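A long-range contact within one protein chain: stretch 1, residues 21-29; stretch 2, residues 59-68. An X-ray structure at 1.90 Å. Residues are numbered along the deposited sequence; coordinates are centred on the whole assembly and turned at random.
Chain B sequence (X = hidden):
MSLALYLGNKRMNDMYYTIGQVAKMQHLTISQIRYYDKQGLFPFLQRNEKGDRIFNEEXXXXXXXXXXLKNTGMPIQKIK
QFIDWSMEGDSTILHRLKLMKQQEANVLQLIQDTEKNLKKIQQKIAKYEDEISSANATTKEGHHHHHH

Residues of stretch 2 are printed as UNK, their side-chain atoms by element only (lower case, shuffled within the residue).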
ATOM      1  N   GLN B  21       6.312  -2.815 -25.018  1.00 36.42           N
ATOM      2  CA  GLN B  21       5.014  -3.443 -25.223  1.00 35.83           C
ATOM      3  C   GLN B  21       4.528  -4.042 -23.911  1.00 35.30           C
ATOM      4  O   GLN B  21       3.345  -3.978 -23.583  1.00 35.63           O
ATOM      5  CB  GLN B  21       5.114  -4.539 -26.290  1.00 37.02           C
ATOM      6  CG  GLN B  21       5.586  -4.032 -27.644  1.00 37.53           C
ATOM      7  CD  GLN B  21       5.890  -5.148 -28.622  1.00 38.38           C
ATOM      8  OE1 GLN B  21       6.481  -6.158 -28.255  1.00 37.93           O
ATOM      9  NE2 GLN B  21       5.503  -4.964 -29.879  1.00 39.77           N
ATOM     10  N   VAL B  22       5.450  -4.625 -23.160  1.00 35.42           N
ATOM     11  CA  VAL B  22       5.102  -5.227 -21.887  1.00 37.40           C
ATOM     12  C   VAL B  22       4.582  -4.158 -20.931  1.00 38.61           C
ATOM     13  O   VAL B  22       3.653  -4.404 -20.165  1.00 36.16           O
ATOM     14  CB  VAL B  22       6.314  -5.950 -21.276  1.00 37.02           C
ATOM     15  CG1 VAL B  22       5.997  -6.411 -19.875  1.00 36.43           C
ATOM     16  CG2 VAL B  22       6.683  -7.146 -22.139  1.00 38.03           C
ATOM     17  N   ALA B  23       5.176  -2.966 -20.989  1.00 39.83           N
ATOM     18  CA  ALA B  23       4.754  -1.864 -20.130  1.00 41.74           C
ATOM     19  C   ALA B  23       3.309  -1.527 -20.440  1.00 42.73           C
ATOM     20  O   ALA B  23       2.503  -1.305 -19.540  1.00 42.48           O
ATOM     21  CB  ALA B  23       5.631  -0.651 -20.354  1.00 41.54           C
ATOM     22  N   LYS B  24       2.984  -1.490 -21.724  1.00 42.46           N
ATOM     23  CA  LYS B  24       1.620  -1.201 -22.129  1.00 43.03           C
ATOM     24  C   LYS B  24       0.668  -2.300 -21.658  1.00 39.54           C
ATOM     25  O   LYS B  24      -0.387  -2.011 -21.096  1.00 43.21           O
ATOM     26  CB  LYS B  24       1.539  -1.051 -23.645  1.00 47.76           C
ATOM     27  CG  LYS B  24       2.454   0.022 -24.204  1.00 52.58           C
ATOM     28  CD  LYS B  24       2.242   0.251 -25.690  1.00 56.21           C
ATOM     29  CE  LYS B  24       3.146   1.367 -26.200  1.00 58.02           C
ATOM     30  NZ  LYS B  24       2.899   1.678 -27.641  1.00 61.62           N
HETATM   31  N   MSE B  25       1.026  -3.561 -21.884  1.00 36.31           N
HETATM   32  CA  MSE B  25       0.154  -4.634 -21.454  1.00 34.18           C
HETATM   33  C   MSE B  25      -0.005  -4.640 -19.942  1.00 38.15           C
HETATM   34  O   MSE B  25      -1.087  -4.904 -19.438  1.00 39.73           O
HETATM   35  CB  MSE B  25       0.693  -5.980 -21.927  1.00 27.59           C
HETATM   36  CG  MSE B  25       0.613  -6.152 -23.423  1.00 28.62           C
HETATM   37 SE   MSE B  25       1.232  -7.902 -23.949  1.00 47.10          SE
HETATM   38  CE  MSE B  25       3.089  -7.751 -23.735  1.00 28.17           C
ATOM     39  N   GLN B  26       1.070  -4.342 -19.226  1.00 37.65           N
ATOM     40  CA  GLN B  26       1.007  -4.346 -17.767  1.00 42.26           C
ATOM     41  C   GLN B  26       0.641  -3.011 -17.177  1.00 44.94           C
ATOM     42  O   GLN B  26       0.722  -2.835 -15.972  1.00 44.18           O
ATOM     43  CB  GLN B  26       2.316  -4.864 -17.145  1.00 43.93           C
ATOM     44  CG  GLN B  26       2.608  -6.287 -17.562  1.00 46.45           C
ATOM     45  CD  GLN B  26       1.549  -7.257 -17.073  1.00 48.70           C
ATOM     46  OE1 GLN B  26       1.236  -7.296 -15.882  1.00 48.23           O
ATOM     47  NE2 GLN B  26       0.996  -8.053 -17.991  1.00 51.01           N
ATOM     48  N   HIS B  27       0.176  -2.095 -18.025  1.00 46.35           N
ATOM     49  CA  HIS B  27      -0.206  -0.760 -17.580  1.00 48.20           C
ATOM     50  C   HIS B  27       0.877  -0.173 -16.688  1.00 49.26           C
ATOM     51  O   HIS B  27       0.594   0.411 -15.642  1.00 49.32           O
ATOM     52  CB  HIS B  27      -1.540  -0.795 -16.830  1.00 48.35           C
ATOM     53  CG  HIS B  27      -2.702  -1.156 -17.694  1.00 49.77           C
ATOM     54  ND1 HIS B  27      -3.960  -1.400 -17.188  1.00 50.68           N
ATOM     55  CD2 HIS B  27      -2.800  -1.313 -19.035  1.00 50.51           C
ATOM     56  CE1 HIS B  27      -4.782  -1.694 -18.179  1.00 50.95           C
ATOM     57  NE2 HIS B  27      -4.102  -1.647 -19.311  1.00 51.37           N
ATOM     58  N   LEU B  28       2.122  -0.351 -17.115  1.00 48.97           N
ATOM     59  CA  LEU B  28       3.280   0.162 -16.396  1.00 49.82           C
ATOM     60  C   LEU B  28       3.931   1.218 -17.274  1.00 50.85           C
ATOM     61  O   LEU B  28       3.757   1.206 -18.489  1.00 50.70           O
ATOM     62  CB  LEU B  28       4.292  -0.953 -16.142  1.00 49.07           C
ATOM     63  CG  LEU B  28       3.943  -2.094 -15.190  1.00 47.82           C
ATOM     64  CD1 LEU B  28       4.922  -3.236 -15.407  1.00 45.99           C
ATOM     65  CD2 LEU B  28       3.990  -1.603 -13.752  1.00 46.72           C
ATOM     66  N   THR B  29       4.666   2.139 -16.660  1.00 51.56           N
ATOM     67  CA  THR B  29       5.357   3.163 -17.425  1.00 52.39           C
ATOM     68  C   THR B  29       6.693   2.545 -17.797  1.00 52.94           C
ATOM     69  O   THR B  29       7.149   1.615 -17.137  1.00 51.88           O
ATOM     70  CB  THR B  29       5.604   4.444 -16.591  1.00 52.35           C
ATOM     71  OG1 THR B  29       6.438   4.140 -15.468  1.00 51.56           O
ATOM     72  CG2 THR B  29       4.287   5.025 -16.104  1.00 52.15           C
ATOM     73  N   UNK B  59       9.168 -15.105 -19.259  1.00 37.35           N
ATOM     74  CA  UNK B  59       9.617 -13.869 -18.641  1.00 36.10           C
ATOM     75  C   UNK B  59       8.408 -13.086 -18.142  1.00 35.62           C
ATOM     76  O   UNK B  59       8.463 -12.449 -17.100  1.00 34.83           O
ATOM     77  c   UNK B  59      10.407 -13.028 -19.648  1.00 34.46           C
ATOM     78  N   UNK B  60       7.321 -13.130 -18.901  1.00 35.72           N
ATOM     79  CA  UNK B  60       6.107 -12.420 -18.519  1.00 37.63           C
ATOM     80  C   UNK B  60       5.450 -13.034 -17.276  1.00 38.26           C
ATOM     81  O   UNK B  60       4.933 -12.309 -16.425  1.00 34.49           O
ATOM     82  c   UNK B  60       5.536 -11.588 -20.903  1.00 39.41           C
ATOM     83  c   UNK B  60       5.112 -12.407 -19.681  1.00 38.58           C
ATOM     84  c   UNK B  60       4.482 -11.696 -21.983  1.00 40.46           C
ATOM     85  c   UNK B  60       5.734 -10.145 -20.501  1.00 38.98           C
ATOM     86  N   UNK B  61       5.456 -14.364 -17.188  1.00 38.84           N
ATOM     87  CA  UNK B  61       4.875 -15.047 -16.033  1.00 39.52           C
ATOM     88  C   UNK B  61       5.626 -14.575 -14.793  1.00 38.58           C
ATOM     89  O   UNK B  61       5.022 -14.280 -13.769  1.00 38.91           O
ATOM     90  n   UNK B  61       4.009 -20.445 -19.252  1.00 49.12           N
ATOM     91  c   UNK B  61       3.550 -19.112 -18.753  1.00 46.06           C
ATOM     92  c   UNK B  61       4.123 -17.115 -17.316  1.00 42.66           C
ATOM     93  c   UNK B  61       4.993 -16.567 -16.193  1.00 40.55           C
ATOM     94  c   UNK B  61       4.431 -18.578 -17.621  1.00 46.20           C
ATOM     95  N   UNK B  62       6.945 -14.481 -14.896  1.00 37.60           N
ATOM     96  CA  UNK B  62       7.752 -14.006 -13.778  1.00 36.14           C
ATOM     97  C   UNK B  62       7.415 -12.543 -13.460  1.00 35.41           C
ATOM     98  O   UNK B  62       7.378 -12.136 -12.298  1.00 30.07           O
ATOM     99  c   UNK B  62      10.457 -17.159 -12.165  1.00 46.77           C
ATOM    100  c   UNK B  62      11.262 -17.331 -14.425  1.00 46.64           C
ATOM    101  c   UNK B  62      10.610 -16.146 -14.739  1.00 43.91           C
ATOM    102  c   UNK B  62       9.810 -15.975 -12.494  1.00 45.48           C
ATOM    103  o   UNK B  62      11.832 -19.002 -12.806  1.00 48.25           O
ATOM    104  c   UNK B  62       9.240 -14.118 -14.112  1.00 41.11           C
ATOM    105  c   UNK B  62       9.880 -15.448 -13.783  1.00 43.69           C
ATOM    106  c   UNK B  62      11.183 -17.834 -13.134  1.00 47.53           C
ATOM    107  N   UNK B  63       7.168 -11.746 -14.495  1.00 32.72           N
ATOM    108  CA  UNK B  63       6.832 -10.343 -14.271  1.00 32.86           C
ATOM    109  C   UNK B  63       5.513 -10.194 -13.522  1.00 32.90           C
ATOM    110  O   UNK B  63       5.368  -9.329 -12.663  1.00 29.24           O
ATOM    111  c   UNK B  63       6.737  -9.579 -15.597  1.00 34.51           C
ATOM    112  c   UNK B  63       7.062  -7.327 -14.526  1.00 32.63           C
ATOM    113  c   UNK B  63       6.181  -7.471 -16.851  1.00 33.10           C
ATOM    114  c   UNK B  63       6.200  -8.136 -15.482  1.00 32.90           C
ATOM    115  N   UNK B  64       4.542 -11.032 -13.862  1.00 33.51           N
ATOM    116  CA  UNK B  64       3.255 -10.968 -13.196  1.00 34.35           C
ATOM    117  C   UNK B  64       3.406 -11.264 -11.720  1.00 31.11           C
ATOM    118  O   UNK B  64       2.724 -10.658 -10.896  1.00 26.80           O
ATOM    119  o   UNK B  64       0.756 -12.828 -16.897  1.00 54.72           O
ATOM    120  c   UNK B  64       1.870 -11.511 -15.261  1.00 47.64           C
ATOM    121  c   UNK B  64       0.660 -12.247 -15.795  1.00 51.50           C
ATOM    122  c   UNK B  64       2.270 -11.938 -13.848  1.00 40.22           C
ATOM    123  o   UNK B  64      -0.391 -12.234 -15.120  1.00 55.15           O
ATOM    124  N   UNK B  65       4.302 -12.189 -11.378  1.00 27.61           N
ATOM    125  CA  UNK B  65       4.494 -12.498  -9.963  1.00 28.13           C
ATOM    126  C   UNK B  65       5.253 -11.366  -9.308  1.00 29.81           C
ATOM    127  O   UNK B  65       4.927 -10.968  -8.201  1.00 29.23           O
ATOM    128  c   UNK B  65       3.143 -15.994  -8.136  1.00 26.52           C
ATOM    129  c   UNK B  65       5.400 -14.174  -8.253  1.00 27.36           C
ATOM    130 se   UNK B  65       3.724 -14.371  -7.244  1.00 41.16          SE
ATOM    131  c   UNK B  65       5.233 -13.820  -9.742  1.00 25.49           C
ATOM    132  N   UNK B  66       6.254 -10.839  -9.996  1.00 28.68           N
ATOM    133  CA  UNK B  66       7.014  -9.735  -9.437  1.00 32.37           C
ATOM    134  C   UNK B  66       6.019  -8.654  -9.064  1.00 33.58           C
ATOM    135  O   UNK B  66       6.009  -8.180  -7.938  1.00 32.40           O
ATOM    136  c   UNK B  66       8.709  -7.936  -9.865  1.00 36.20           C
ATOM    137  c   UNK B  66       9.110 -10.248 -10.719  1.00 38.33           C
ATOM    138  c   UNK B  66       9.706 -10.893  -9.465  1.00 42.72           C
ATOM    139  c   UNK B  66       8.061  -9.178 -10.432  1.00 36.18           C
ATOM    140  N   UNK B  67       5.129  -8.322  -9.993  1.00 32.28           N
ATOM    141  CA  UNK B  67       4.133  -7.293  -9.741  1.00 35.26           C
ATOM    142  C   UNK B  67       3.158  -7.671  -8.625  1.00 35.34           C
ATOM    143  O   UNK B  67       2.764  -6.821  -7.827  1.00 33.48           O
ATOM    144  c   UNK B  67       4.200  -6.416 -12.179  1.00 35.87           C
ATOM    145  c   UNK B  67       4.826  -5.107 -11.748  1.00 37.87           C
ATOM    146  c   UNK B  67       3.346  -6.214 -13.406  1.00 36.64           C
ATOM    147  c   UNK B  67       3.357  -6.980 -11.028  1.00 35.28           C
ATOM    148  N   UNK B  68       2.772  -8.940  -8.585  1.00 33.86           N
ATOM    149  CA  UNK B  68       1.853  -9.430  -7.573  1.00 36.02           C
ATOM    150  C   UNK B  68       2.451  -9.253  -6.183  1.00 36.72           C
ATOM    151  O   UNK B  68       1.799  -8.750  -5.280  1.00 35.86           O
ATOM    152  c   UNK B  68       1.550 -10.906  -7.830  1.00 34.99           C
ATOM    153  s   UNK B  68       0.660 -11.764  -6.503  1.00 27.20           S
TER

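Position 59 has one side-chain carbon and nothing beyond it. It touches nothing on stretch 1. A lone CB means alanine, A59.

Position 60 has four carbons, forked at the second. CA-to-CB points sideways, but the end of the chain comes nearer to stretch 1. One branch carbon lies 3.5 Å from V22 CG2. A fork at the second carbon is leucine, L60, and the touching atom is its CD2.

Position 61 carries four carbons in a row ending in nitrogen. The chain is extended, exposed and out of reach of stretch 1. This is lysine, K61.

Position 62 has one carbon, then a six-carbon ring bearing one oxygen. It does not reach stretch 1. The ring with its oxygen is tyrosine, Y62.

Position 63 again has four carbons forked at the second. CA-to-CB points toward stretch 1. One branch end sits 3.2 Å from V22 CG1, a tight apolar contact. The same carbon lies 3.8 Å from Q26 CG. This is leucine, L63, and that carbon is CD2.

Position 64 has three carbons, the third carrying two oxygens. CA-to-CB points sideways, and the second carbon is 4.3 Å from Q26 OE1. A carboxylate on the third carbon is glutamate, E64. Its contact is made by CG, and it forms no hydrogen bond to stretch 1.

Position 65 has two carbons, selenium and one more carbon, unbranched. It is buried and out of reach of stretch 1. This is selenomethionine, M65.

Position 66 has four carbons, forked at the first, with one arm two carbons long. It is buried and does not touch stretch 1. This is isoleucine, I66.

Position 67 has four carbons forked at the second. One branch end is 3.4 Å from Q26 OE1 and 3.9 Å from L28 CD1. This is leucine, L67, and the carbon is CD1.

Position 68 has one carbon and one sulfur, out of reach of stretch 1. This is cysteine, C68.

The contact rests on packing, with no hydrogen bond across it. L60, L63 or E64, and L67 follow one another three or four residues apart, so one side of the helix meets stretch 1. V22 packs against L60 and L63 at one end, and L28 against L67 at the other. Q26 lies between, just past the end of its helix. Its CG meets L63, while its OE1 approaches carbons of E64 and L67. Together the two stretches bury 312 Å².

Stretch 2, residues 59-68: ALKYLEMILC
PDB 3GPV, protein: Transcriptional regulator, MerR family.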